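Local coordinates for Tautomerase_3 domain-containing protein (Corynebacterium halotolerans YIM 70093 = DSM 44683, PDB 7M58), which probably acts as a hydrolase, being a trimeric member of the cis-3-chloroacrylic acid dehalogenase family within the tautomerase superfamily, at residues S87-V92 with E98-Y103; Y115-P120 with A130-S135; L51-A54 with A58-G61. All blocks are in the same frame, centred on the assembly; numbering follows the deposited sequence.

Interaction 1 (S87-V92 with E98-Y103); sequences SKVADV and EHVWVY
Val100 turns toward Val89 and Ala90, and the indole of Trp101 follows one residue further along the strand. At its edge, in the ring plane, lies the carbonyl of Glu98: Trp101 NE1 donates to Glu98 O at 3.0 Å with an N-H...O angle of 150°. The donor sits 39° out of the carbonyl plane, off the lone-pair direction. His62 of the same chain and Tyr115 of the second subunit each make an edge-to-face stack with the indole, the latter tying the strand into the trimer. The helix and strand belong to the beta-alpha-beta unit 63-70, 75-92, 100-107, the building block of the tautomerase superfamily, and Val100 is one of the points where helix 75-92 rests on the closing strand; Val102 meets it at Leu82, Ile85 and Thr86. With chi1 at -179°, CG1 of Val100 lies anti to the backbone N and reaches Val89 CG1 at 3.9 Å, the two side chains inclined to each other. The other branch, Val100 CG2, lies beside its own backbone N and presses on Ala90, 3.7 Å from CA and 3.8 Å from CB. All three residues are buried, and Val89 also touches Leu23 and Leu24 of helix 14-31.

Interaction 2 (Y115-P120 with A130-S135); sequences YGKLLP and ATLPQS
Lys117 and Leu132 meet through aliphatic carbon alone, and the lysine can be followed outward atom by atom. Its CB points toward segment 130-135 and is 4.3 Å from Leu132 CD2. The first torsion, chi1 -95°, is displaced from a staggered value, and it carries the chain alongside the leucine. CG then lies 4.1 Å from Leu132 CD2, and CD comes slightly closer to the same methyl, at 4.0 Å. The chain bends at chi2 (89°), so CB, CG and CD all gather round this single branch of the leucine; measured as side chains, the two run past each other in opposite directions. CE goes on to the neighbouring ring, 4.3 Å from Pro133 CD, a looser approach. A second bend, at chi4 (63°), folds the tip back toward the turn that precedes the lysine, where NZ makes a weak hydrogen bond of 3.5 Å to Gly116 O. No hydrogen bond spans the two segments. The leucine is buried, whereas the proline is exposed, which places the lysine's inner carbons against the covered side and its outer part near the surface. Lys117 opens the second strand of the small antiparallel hairpin 112-114/117-118; the backbone angles of Tyr115 and Gly116, both left-handed, make its connection a type I' turn. Pro133 holds the N-cap position of helix 134-142. Leu132 packs on Gln137 and Leu140 of that helix, Tyr115 packs on its Leu136 and Leu140, and Lys117 also touches Trp128 of helix 125-129, so the hairpin turn and the first residue of its second strand are bordered by both C-terminal helices.

Interaction 3 (L51-A54 with A58-G61); sequences LFLA and APEG
Two leucine torsions aim their methyls at Ala58. In Leu51, chi1 of -152° sets CG roughly anti to the backbone N; in Leu53, chi1 of -75° sets CG anti to the carbonyl carbon instead. As the two residues alternate with Phe52 along an extended strand, both side chains leave toward segment 58-61, while that of Phe52 points away from it. Leu51 CD2 reaches Ala58 CB at 3.6 Å, and Leu53 CD1 approaches the same methyl at 3.3 Å, an approach short for two carbons and, with chi2 of Leu53 off a staggered value, doubtful in detail. The same CD1 also meets Pro59 CD at 3.7 Å, with the leucine and the proline ring crossing at about a right angle. The backbone supplies the polar link: Ala58 N donates to Leu51 O at 2.9 Å, nearly straight at 166°, although the donor is tilted from the carbonyl plane. This single bond continues the antiparallel hairpin 51-53/56-57 one residue past its second strand, holding Ala58 beside the first strand as the chain departs into the loop before strand 63-70. The first strand is also paired across the interface: Leu51 and Phe52 form an antiparallel ladder with a strand of the second subunit, so that the sheet runs on from one chain into the next. Leu51 packs on Ile42 and Leu53 on Tyr115 of that subunit, while within the chain both leucines touch His62.

Overall arrangement
Interaction 3 comes first along the chain, followed by interaction 1 and then interaction 2, without overlap. The first two are neighbours, with centres 14 Å apart on the same side of the chain's centre; they touch where His99 CE1 meets Pro59 CG at 3.5 Å, and the Trp101 ring also lies against Leu53. Strand 63-70 joins them, following the 58-61 loop and pairing with strand 100-107. Interaction 2 lies on the opposite side, its centre about 33 Å from that of interaction 1 and about 41 Å from that of interaction 3. The subunit interfaces nevertheless bring these ends together: Tyr115 of one chain meets Trp101 and Leu53 of another, linking both ends of the fold around the trimer.

Interaction 1 (S87-V92 with E98-Y103)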
ATOM      1  N   SER A  87      -3.775 -14.919  14.539  1.00 38.01           N
ATOM      2  CA  SER A  87      -4.147 -15.517  15.817  1.00 38.40           C
ATOM      3  C   SER A  87      -3.872 -14.571  16.979  1.00 31.78           C
ATOM      4  O   SER A  87      -4.773 -14.252  17.761  1.00 28.25           O
ATOM      5  CB  SER A  87      -3.367 -16.816  16.015  1.00 36.38           C
ATOM      6  OG  SER A  87      -3.929 -17.866  15.260  1.00 48.26           O
ATOM      7  N   LYS A  88      -2.646 -14.077  17.078  1.00 33.51           N
ATOM      8  CA  LYS A  88      -2.241 -13.342  18.269  1.00 38.20           C
ATOM      9  C   LYS A  88      -2.805 -11.927  18.305  1.00 36.41           C
ATOM     10  O   LYS A  88      -3.075 -11.402  19.396  1.00 33.32           O
ATOM     11  CB  LYS A  88      -0.711 -13.325  18.354  1.00 37.28           C
ATOM     12  CG  LYS A  88      -0.090 -14.690  18.277  1.00 33.52           C
ATOM     13  CD  LYS A  88      -0.565 -15.522  19.425  1.00 46.44           C
ATOM     14  CE  LYS A  88       0.305 -16.758  19.629  1.00 52.72           C
ATOM     15  NZ  LYS A  88       1.771 -16.453  19.578  1.00 45.96           N
ATOM     16  N   VAL A  89      -2.987 -11.302  17.138  1.00 30.19           N
ATOM     17  CA  VAL A  89      -3.584  -9.972  17.104  1.00 30.38           C
ATOM     18  C   VAL A  89      -5.068 -10.042  17.439  1.00 32.11           C
ATOM     19  O   VAL A  89      -5.609  -9.162  18.119  1.00 30.48           O
ATOM     20  CB  VAL A  89      -3.348  -9.327  15.729  1.00 30.01           C
ATOM     21  CG1 VAL A  89      -4.196  -8.074  15.563  1.00 26.25           C
ATOM     22  CG2 VAL A  89      -1.868  -9.060  15.516  1.00 33.16           C
ATOM     23  N   ALA A  90      -5.760 -11.080  16.960  1.00 35.40           N
ATOM     24  CA  ALA A  90      -7.160 -11.251  17.336  1.00 38.18           C
ATOM     25  C   ALA A  90      -7.306 -11.386  18.853  1.00 37.66           C
ATOM     26  O   ALA A  90      -8.186 -10.758  19.454  1.00 40.10           O
ATOM     27  CB  ALA A  90      -7.771 -12.450  16.613  1.00 34.72           C
ATOM     28  N   ASP A  91      -6.447 -12.191  19.487  1.00 37.87           N
ATOM     29  CA  ASP A  91      -6.484 -12.286  20.949  1.00 44.66           C
ATOM     30  C   ASP A  91      -6.099 -10.966  21.616  1.00 38.23           C
ATOM     31  O   ASP A  91      -6.780 -10.526  22.551  1.00 45.50           O
ATOM     32  CB  ASP A  91      -5.609 -13.449  21.449  1.00 40.23           C
ATOM     33  CG  ASP A  91      -6.096 -14.017  22.805  1.00 60.34           C
ATOM     34  OD1 ASP A  91      -7.281 -13.814  23.183  1.00 74.72           O
ATOM     35  OD2 ASP A  91      -5.299 -14.709  23.478  1.00 61.55           O
ATOM     36  N   VAL A  92      -5.027 -10.314  21.156  1.00 34.23           N
ATOM     37  CA  VAL A  92      -4.587  -9.070  21.799  1.00 31.43           C
ATOM     38  C   VAL A  92      -5.681  -8.006  21.738  1.00 34.21           C
ATOM     39  O   VAL A  92      -5.885  -7.256  22.699  1.00 46.20           O
ATOM     40  CB  VAL A  92      -3.270  -8.586  21.170  1.00 33.03           C
ATOM     41  CG1 VAL A  92      -3.121  -7.095  21.291  1.00 34.92           C
ATOM     42  CG2 VAL A  92      -2.112  -9.260  21.856  1.00 35.04           C
ATOM     43  N   GLU A  98     -11.640 -14.254  12.509  1.00 36.20           N
ATOM     44  CA  GLU A  98     -12.319 -13.967  11.249  1.00 37.31           C
ATOM     45  C   GLU A  98     -12.323 -12.484  10.900  1.00 35.52           C
ATOM     46  O   GLU A  98     -12.666 -12.140   9.764  1.00 36.07           O
ATOM     47  CB  GLU A  98     -13.755 -14.518  11.287  1.00 34.21           C
ATOM     48  CG  GLU A  98     -13.787 -16.045  11.261  1.00 40.83           C
ATOM     49  CD  GLU A  98     -13.387 -16.680  12.597  1.00 46.51           C
ATOM     50  OE1 GLU A  98     -12.880 -17.824  12.557  1.00 46.80           O
ATOM     51  OE2 GLU A  98     -13.470 -16.008  13.661  1.00 40.84           O
ATOM     52  N   HIS A  99     -11.944 -11.595  11.818  1.00 30.01           N
ATOM     53  CA  HIS A  99     -11.957 -10.174  11.500  1.00 34.53           C
ATOM     54  C   HIS A  99     -10.578  -9.528  11.651  1.00 33.10           C
ATOM     55  O   HIS A  99     -10.477  -8.296  11.713  1.00 33.65           O
ATOM     56  CB  HIS A  99     -13.002  -9.449  12.348  1.00 34.31           C
ATOM     57  CG  HIS A  99     -14.396  -9.590  11.826  1.00 37.47           C
ATOM     58  ND1 HIS A  99     -14.720  -9.367  10.504  1.00 38.58           N
ATOM     59  CD2 HIS A  99     -15.558  -9.888  12.455  1.00 44.63           C
ATOM     60  CE1 HIS A  99     -16.017  -9.547  10.336  1.00 44.09           C
ATOM     61  NE2 HIS A  99     -16.551  -9.854  11.507  1.00 47.90           N
ATOM     62  N   VAL A 100      -9.506 -10.319  11.659  1.00 32.18           N
ATOM     63  CA  VAL A 100      -8.157  -9.794  11.465  1.00 28.45           C
ATOM     64  C   VAL A 100      -7.676 -10.352  10.135  1.00 26.00           C
ATOM     65  O   VAL A 100      -7.308 -11.523  10.041  1.00 28.62           O
ATOM     66  CB  VAL A 100      -7.197 -10.164  12.603  1.00 30.51           C
ATOM     67  CG1 VAL A 100      -5.816  -9.567  12.336  1.00 28.65           C
ATOM     68  CG2 VAL A 100      -7.733  -9.714  13.966  1.00 28.18           C
ATOM     69  N   TRP A 101      -7.691  -9.519   9.102  1.00 25.71           N
ATOM     70  CA  TRP A 101      -7.270  -9.905   7.764  1.00 24.98           C
ATOM     71  C   TRP A 101      -5.837  -9.452   7.519  1.00 29.67           C
ATOM     72  O   TRP A 101      -5.518  -8.274   7.715  1.00 33.29           O
ATOM     73  CB  TRP A 101      -8.187  -9.272   6.727  1.00 25.93           C
ATOM     74  CG  TRP A 101      -9.537  -9.832   6.729  1.00 27.87           C
ATOM     75  CD1 TRP A 101     -10.124 -10.556   7.720  1.00 28.15           C
ATOM     76  CD2 TRP A 101     -10.496  -9.734   5.673  1.00 27.84           C
ATOM     77  NE1 TRP A 101     -11.396 -10.916   7.347  1.00 29.27           N
ATOM     78  CE2 TRP A 101     -11.650 -10.417   6.097  1.00 25.18           C
ATOM     79  CE3 TRP A 101     -10.493  -9.123   4.416  1.00 28.62           C
ATOM     80  CZ2 TRP A 101     -12.778 -10.510   5.311  1.00 24.71           C
ATOM     81  CZ3 TRP A 101     -11.609  -9.219   3.639  1.00 29.35           C
ATOM     82  CH2 TRP A 101     -12.735  -9.917   4.080  1.00 29.88           C
ATOM     83  N   VAL A 102      -4.994 -10.364   7.039  1.00 22.75           N
ATOM     84  CA  VAL A 102      -3.564 -10.096   6.876  1.00 28.31           C
ATOM     85  C   VAL A 102      -3.148 -10.385   5.432  1.00 32.14           C
ATOM     86  O   VAL A 102      -3.454 -11.457   4.892  1.00 28.52           O
ATOM     87  CB  VAL A 102      -2.712 -10.935   7.854  1.00 31.67           C
ATOM     88  CG1 VAL A 102      -1.285 -10.417   7.908  1.00 27.80           C
ATOM     89  CG2 VAL A 102      -3.337 -10.947   9.240  1.00 25.97           C
ATOM     90  N   TYR A 103      -2.446  -9.430   4.811  1.00 31.59           N
ATOM     91  CA  TYR A 103      -1.854  -9.582   3.487  1.00 25.33           C
ATOM     92  C   TYR A 103      -0.344  -9.403   3.577  1.00 25.32           C
ATOM     93  O   TYR A 103       0.148  -8.474   4.229  1.00 26.77           O
ATOM     94  CB  TYR A 103      -2.356  -8.549   2.500  1.00 28.56           C
ATOM     95  CG  TYR A 103      -3.756  -8.694   2.003  1.00 32.09           C
ATOM     96  CD1 TYR A 103      -4.661  -9.537   2.615  1.00 28.91           C
ATOM     97  CD2 TYR A 103      -4.187  -7.928   0.939  1.00 33.93           C
ATOM     98  CE1 TYR A 103      -5.946  -9.633   2.161  1.00 26.51           C
ATOM     99  CE2 TYR A 103      -5.455  -8.014   0.475  1.00 33.71           C
ATOM    100  CZ  TYR A 103      -6.338  -8.872   1.082  1.00 35.26           C
ATOM    101  OH  TYR A 103      -7.624  -8.947   0.589  1.00 38.82           O
TER

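Interaction 2 (Y115-P120 with A130-S135)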
ATOM      1  N   TYR A 115      17.471   2.815   7.698  1.00 31.25           N
ATOM      2  CA  TYR A 115      18.684   3.364   8.311  1.00 29.02           C
ATOM      3  C   TYR A 115      19.675   3.868   7.264  1.00 25.61           C
ATOM      4  O   TYR A 115      20.888   3.770   7.440  1.00 28.97           O
ATOM      5  CB  TYR A 115      19.337   2.341   9.244  1.00 23.25           C
ATOM      6  CG  TYR A 115      18.368   1.916  10.305  1.00 26.49           C
ATOM      7  CD1 TYR A 115      18.025   2.782  11.345  1.00 28.00           C
ATOM      8  CD2 TYR A 115      17.770   0.673  10.266  1.00 26.90           C
ATOM      9  CE1 TYR A 115      17.123   2.416  12.319  1.00 25.71           C
ATOM     10  CE2 TYR A 115      16.871   0.291  11.242  1.00 27.03           C
ATOM     11  CZ  TYR A 115      16.552   1.169  12.262  1.00 30.19           C
ATOM     12  OH  TYR A 115      15.659   0.800  13.223  1.00 27.21           O
ATOM     13  N   GLY A 116      19.156   4.406   6.165  1.00 23.28           N
ATOM     14  CA  GLY A 116      19.977   5.004   5.131  1.00 30.71           C
ATOM     15  C   GLY A 116      20.722   4.045   4.220  1.00 30.84           C
ATOM     16  O   GLY A 116      21.559   4.498   3.427  1.00 23.80           O
ATOM     17  N   LYS A 117      20.440   2.747   4.282  1.00 27.56           N
ATOM     18  CA  LYS A 117      21.231   1.783   3.532  1.00 29.79           C
ATOM     19  C   LYS A 117      20.313   0.764   2.878  1.00 32.45           C
ATOM     20  O   LYS A 117      19.299   0.377   3.465  1.00 33.22           O
ATOM     21  CB  LYS A 117      22.251   1.082   4.445  1.00 29.19           C
ATOM     22  CG  LYS A 117      23.649   1.729   4.439  1.00 37.62           C
ATOM     23  CD  LYS A 117      23.778   2.834   5.489  1.00 45.22           C
ATOM     24  CE  LYS A 117      25.016   3.715   5.269  1.00 42.10           C
ATOM     25  NZ  LYS A 117      24.977   4.464   3.969  1.00 43.46           N
ATOM     26  N   LEU A 118      20.656   0.339   1.662  1.00 30.36           N
ATOM     27  CA  LEU A 118      19.852  -0.686   1.008  1.00 25.76           C
ATOM     28  C   LEU A 118      19.896  -1.948   1.847  1.00 23.91           C
ATOM     29  O   LEU A 118      20.916  -2.263   2.460  1.00 23.69           O
ATOM     30  CB  LEU A 118      20.352  -0.966  -0.409  1.00 24.76           C
ATOM     31  CG  LEU A 118      20.035   0.193  -1.351  1.00 36.18           C
ATOM     32  CD1 LEU A 118      20.884   0.178  -2.604  1.00 38.38           C
ATOM     33  CD2 LEU A 118      18.559   0.173  -1.705  1.00 36.47           C
ATOM     34  N   LEU A 119      18.771  -2.613   1.943  1.00 25.84           N
ATOM     35  CA  LEU A 119      18.664  -3.790   2.794  1.00 28.21           C
ATOM     36  C   LEU A 119      19.151  -5.023   2.051  1.00 30.93           C
ATOM     37  O   LEU A 119      19.072  -5.081   0.821  1.00 30.45           O
ATOM     38  CB  LEU A 119      17.224  -4.014   3.237  1.00 26.14           C
ATOM     39  CG  LEU A 119      16.704  -3.095   4.336  1.00 37.79           C
ATOM     40  CD1 LEU A 119      15.453  -3.666   4.992  1.00 31.43           C
ATOM     41  CD2 LEU A 119      17.786  -2.864   5.386  1.00 30.67           C
ATOM     42  N   PRO A 120      19.685  -6.013   2.755  1.00 32.33           N
ATOM     43  CA  PRO A 120      20.145  -7.217   2.066  1.00 28.16           C
ATOM     44  C   PRO A 120      19.063  -8.271   1.981  1.00 33.18           C
ATOM     45  O   PRO A 120      17.982  -8.143   2.570  1.00 33.36           O
ATOM     46  CB  PRO A 120      21.283  -7.698   2.963  1.00 30.36           C
ATOM     47  CG  PRO A 120      20.711  -7.405   4.340  1.00 31.68           C
ATOM     48  CD  PRO A 120      19.948  -6.095   4.204  1.00 28.88           C
ATOM     49  N   ALA A 130      27.633  -5.392   9.655  1.00 27.38           N
ATOM     50  CA  ALA A 130      29.061  -5.088   9.744  1.00 30.46           C
ATOM     51  C   ALA A 130      29.505  -3.995   8.771  1.00 30.71           C
ATOM     52  O   ALA A 130      30.642  -3.514   8.884  1.00 28.60           O
ATOM     53  CB  ALA A 130      29.891  -6.357   9.535  1.00 30.23           C
ATOM     54  N   THR A 131      28.653  -3.620   7.810  1.00 29.19           N
ATOM     55  CA  THR A 131      28.908  -2.517   6.886  1.00 28.19           C
ATOM     56  C   THR A 131      28.478  -1.161   7.441  1.00 33.09           C
ATOM     57  O   THR A 131      28.920  -0.132   6.930  1.00 40.73           O
ATOM     58  CB  THR A 131      28.201  -2.784   5.551  1.00 29.81           C
ATOM     59  OG1 THR A 131      28.523  -4.108   5.106  1.00 33.46           O
ATOM     60  CG2 THR A 131      28.656  -1.816   4.472  1.00 36.39           C
ATOM     61  N   LEU A 132      27.629  -1.118   8.465  1.00 29.00           N
ATOM     62  CA  LEU A 132      27.155   0.166   8.944  1.00 31.40           C
ATOM     63  C   LEU A 132      28.273   0.925   9.665  1.00 35.04           C
ATOM     64  O   LEU A 132      29.215   0.325  10.188  1.00 36.26           O
ATOM     65  CB  LEU A 132      25.934  -0.013   9.847  1.00 28.82           C
ATOM     66  CG  LEU A 132      24.821  -0.869   9.232  1.00 28.36           C
ATOM     67  CD1 LEU A 132      23.600  -0.926  10.101  1.00 22.34           C
ATOM     68  CD2 LEU A 132      24.434  -0.304   7.868  1.00 28.97           C
ATOM     69  N   PRO A 133      28.203   2.255   9.683  1.00 34.44           N
ATOM     70  CA  PRO A 133      29.133   3.015  10.531  1.00 36.25           C
ATOM     71  C   PRO A 133      28.969   2.658  12.000  1.00 35.29           C
ATOM     72  O   PRO A 133      27.859   2.430  12.489  1.00 34.41           O
ATOM     73  CB  PRO A 133      28.764   4.481  10.256  1.00 31.40           C
ATOM     74  CG  PRO A 133      27.428   4.430   9.540  1.00 35.95           C
ATOM     75  CD  PRO A 133      27.413   3.129   8.798  1.00 33.28           C
ATOM     76  N   GLN A 134      30.103   2.669  12.708  1.00 31.71           N
ATOM     77  CA  GLN A 134      30.163   2.185  14.079  1.00 34.19           C
ATOM     78  C   GLN A 134      29.134   2.866  14.987  1.00 35.05           C
ATOM     79  O   GLN A 134      28.614   2.242  15.921  1.00 34.32           O
ATOM     80  CB  GLN A 134      31.582   2.357  14.614  1.00 40.34           C
ATOM     81  CG  GLN A 134      31.744   1.820  16.025  1.00 45.57           C
ATOM     82  CD  GLN A 134      33.172   1.460  16.361  1.00 44.07           C
ATOM     83  OE1 GLN A 134      33.936   2.299  16.851  1.00 46.41           O
ATOM     84  NE2 GLN A 134      33.548   0.216  16.090  1.00 41.50           N
ATOM     85  N   SER A 135      28.853   4.146  14.759  1.00 31.33           N
ATOM     86  CA  SER A 135      27.887   4.836  15.606  1.00 33.10           C
ATOM     87  C   SER A 135      26.478   4.335  15.315  1.00 37.15           C
ATOM     88  O   SER A 135      25.645   4.235  16.216  1.00 39.12           O
ATOM     89  CB  SER A 135      27.960   6.350  15.402  1.00 26.29           C
ATOM     90  OG  SER A 135      28.009   6.677  14.024  1.00 33.28           O
TER

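Interaction 3 (L51-A54 with A58-G61)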
ATOM      1  N   LEU A  51     -14.983   1.769   5.774  1.00 26.35           N
ATOM      2  CA  LEU A  51     -14.562   0.387   5.584  1.00 26.43           C
ATOM      3  C   LEU A  51     -15.763  -0.459   5.190  1.00 26.23           C
ATOM      4  O   LEU A  51     -16.766  -0.496   5.908  1.00 30.96           O
ATOM      5  CB  LEU A  51     -13.921  -0.171   6.859  1.00 23.51           C
ATOM      6  CG  LEU A  51     -12.870  -1.283   6.669  1.00 34.48           C
ATOM      7  CD1 LEU A  51     -12.027  -1.475   7.931  1.00 33.03           C
ATOM      8  CD2 LEU A  51     -13.422  -2.625   6.164  1.00 29.19           C
ATOM      9  N   PHE A  52     -15.647  -1.163   4.073  1.00 29.38           N
ATOM     10  CA  PHE A  52     -16.718  -1.998   3.556  1.00 24.86           C
ATOM     11  C   PHE A  52     -16.228  -3.420   3.372  1.00 26.99           C
ATOM     12  O   PHE A  52     -15.079  -3.638   2.976  1.00 29.65           O
ATOM     13  CB  PHE A  52     -17.221  -1.472   2.221  1.00 25.80           C
ATOM     14  CG  PHE A  52     -17.923  -0.147   2.312  1.00 29.03           C
ATOM     15  CD1 PHE A  52     -17.205   1.025   2.513  1.00 29.17           C
ATOM     16  CD2 PHE A  52     -19.289  -0.060   2.142  1.00 27.56           C
ATOM     17  CE1 PHE A  52     -17.844   2.254   2.577  1.00 24.53           C
ATOM     18  CE2 PHE A  52     -19.931   1.184   2.196  1.00 25.80           C
ATOM     19  CZ  PHE A  52     -19.206   2.328   2.413  1.00 25.68           C
ATOM     20  N   LEU A  53     -17.111  -4.381   3.670  1.00 30.06           N
ATOM     21  CA  LEU A  53     -16.912  -5.802   3.410  1.00 24.14           C
ATOM     22  C   LEU A  53     -18.103  -6.338   2.634  1.00 25.53           C
ATOM     23  O   LEU A  53     -19.245  -6.211   3.084  1.00 25.61           O
ATOM     24  CB  LEU A  53     -16.754  -6.609   4.697  1.00 26.48           C
ATOM     25  CG  LEU A  53     -15.453  -6.557   5.485  1.00 29.57           C
ATOM     26  CD1 LEU A  53     -15.666  -6.285   6.929  1.00 35.46           C
ATOM     27  CD2 LEU A  53     -14.915  -7.923   5.402  1.00 35.05           C
ATOM     28  N   ALA A  54     -17.833  -6.970   1.492  1.00 26.66           N
ATOM     29  CA  ALA A  54     -18.878  -7.533   0.645  1.00 22.77           C
ATOM     30  C   ALA A  54     -19.861  -6.460   0.210  1.00 26.05           C
ATOM     31  O   ALA A  54     -21.068  -6.680   0.186  1.00 28.26           O
ATOM     32  CB  ALA A  54     -19.618  -8.673   1.346  1.00 27.71           C
ATOM     33  N   ALA A  58     -18.574  -2.389   7.122  1.00 27.95           N
ATOM     34  CA  ALA A  58     -17.961  -3.399   7.971  1.00 34.34           C
ATOM     35  C   ALA A  58     -18.452  -3.321   9.417  1.00 36.63           C
ATOM     36  O   ALA A  58     -18.931  -2.278   9.864  1.00 38.04           O
ATOM     37  CB  ALA A  58     -16.448  -3.223   7.949  1.00 30.49           C
ATOM     38  N   PRO A  59     -18.323  -4.408  10.180  1.00 37.25           N
ATOM     39  CA  PRO A  59     -18.462  -4.287  11.630  1.00 36.51           C
ATOM     40  C   PRO A  59     -17.327  -3.438  12.171  1.00 39.75           C
ATOM     41  O   PRO A  59     -16.235  -3.382  11.598  1.00 38.96           O
ATOM     42  CB  PRO A  59     -18.351  -5.733  12.128  1.00 39.13           C
ATOM     43  CG  PRO A  59     -17.554  -6.435  11.071  1.00 38.07           C
ATOM     44  CD  PRO A  59     -17.957  -5.780   9.773  1.00 37.50           C
ATOM     45  N   GLU A  60     -17.591  -2.787  13.304  1.00 47.13           N
ATOM     46  CA  GLU A  60     -16.587  -1.914  13.904  1.00 49.27           C
ATOM     47  C   GLU A  60     -15.311  -2.698  14.212  1.00 48.27           C
ATOM     48  O   GLU A  60     -14.198  -2.212  13.977  1.00 46.24           O
ATOM     49  CB  GLU A  60     -17.179  -1.246  15.154  1.00 47.92           C
ATOM     50  CG  GLU A  60     -16.530   0.079  15.560  1.00 54.70           C
ATOM     51  CD  GLU A  60     -15.667  -0.025  16.812  1.00 60.47           C
ATOM     52  OE1 GLU A  60     -15.808  -1.034  17.547  1.00 60.67           O
ATOM     53  OE2 GLU A  60     -14.870   0.919  17.068  1.00 57.68           O
ATOM     54  N   GLY A  61     -15.460  -3.923  14.721  1.00 40.18           N
ATOM     55  CA  GLY A  61     -14.339  -4.773  15.059  1.00 37.13           C
ATOM     56  C   GLY A  61     -13.743  -5.490  13.868  1.00 38.50           C
ATOM     57  O   GLY A  61     -13.816  -6.719  13.781  1.00 40.01           O
TER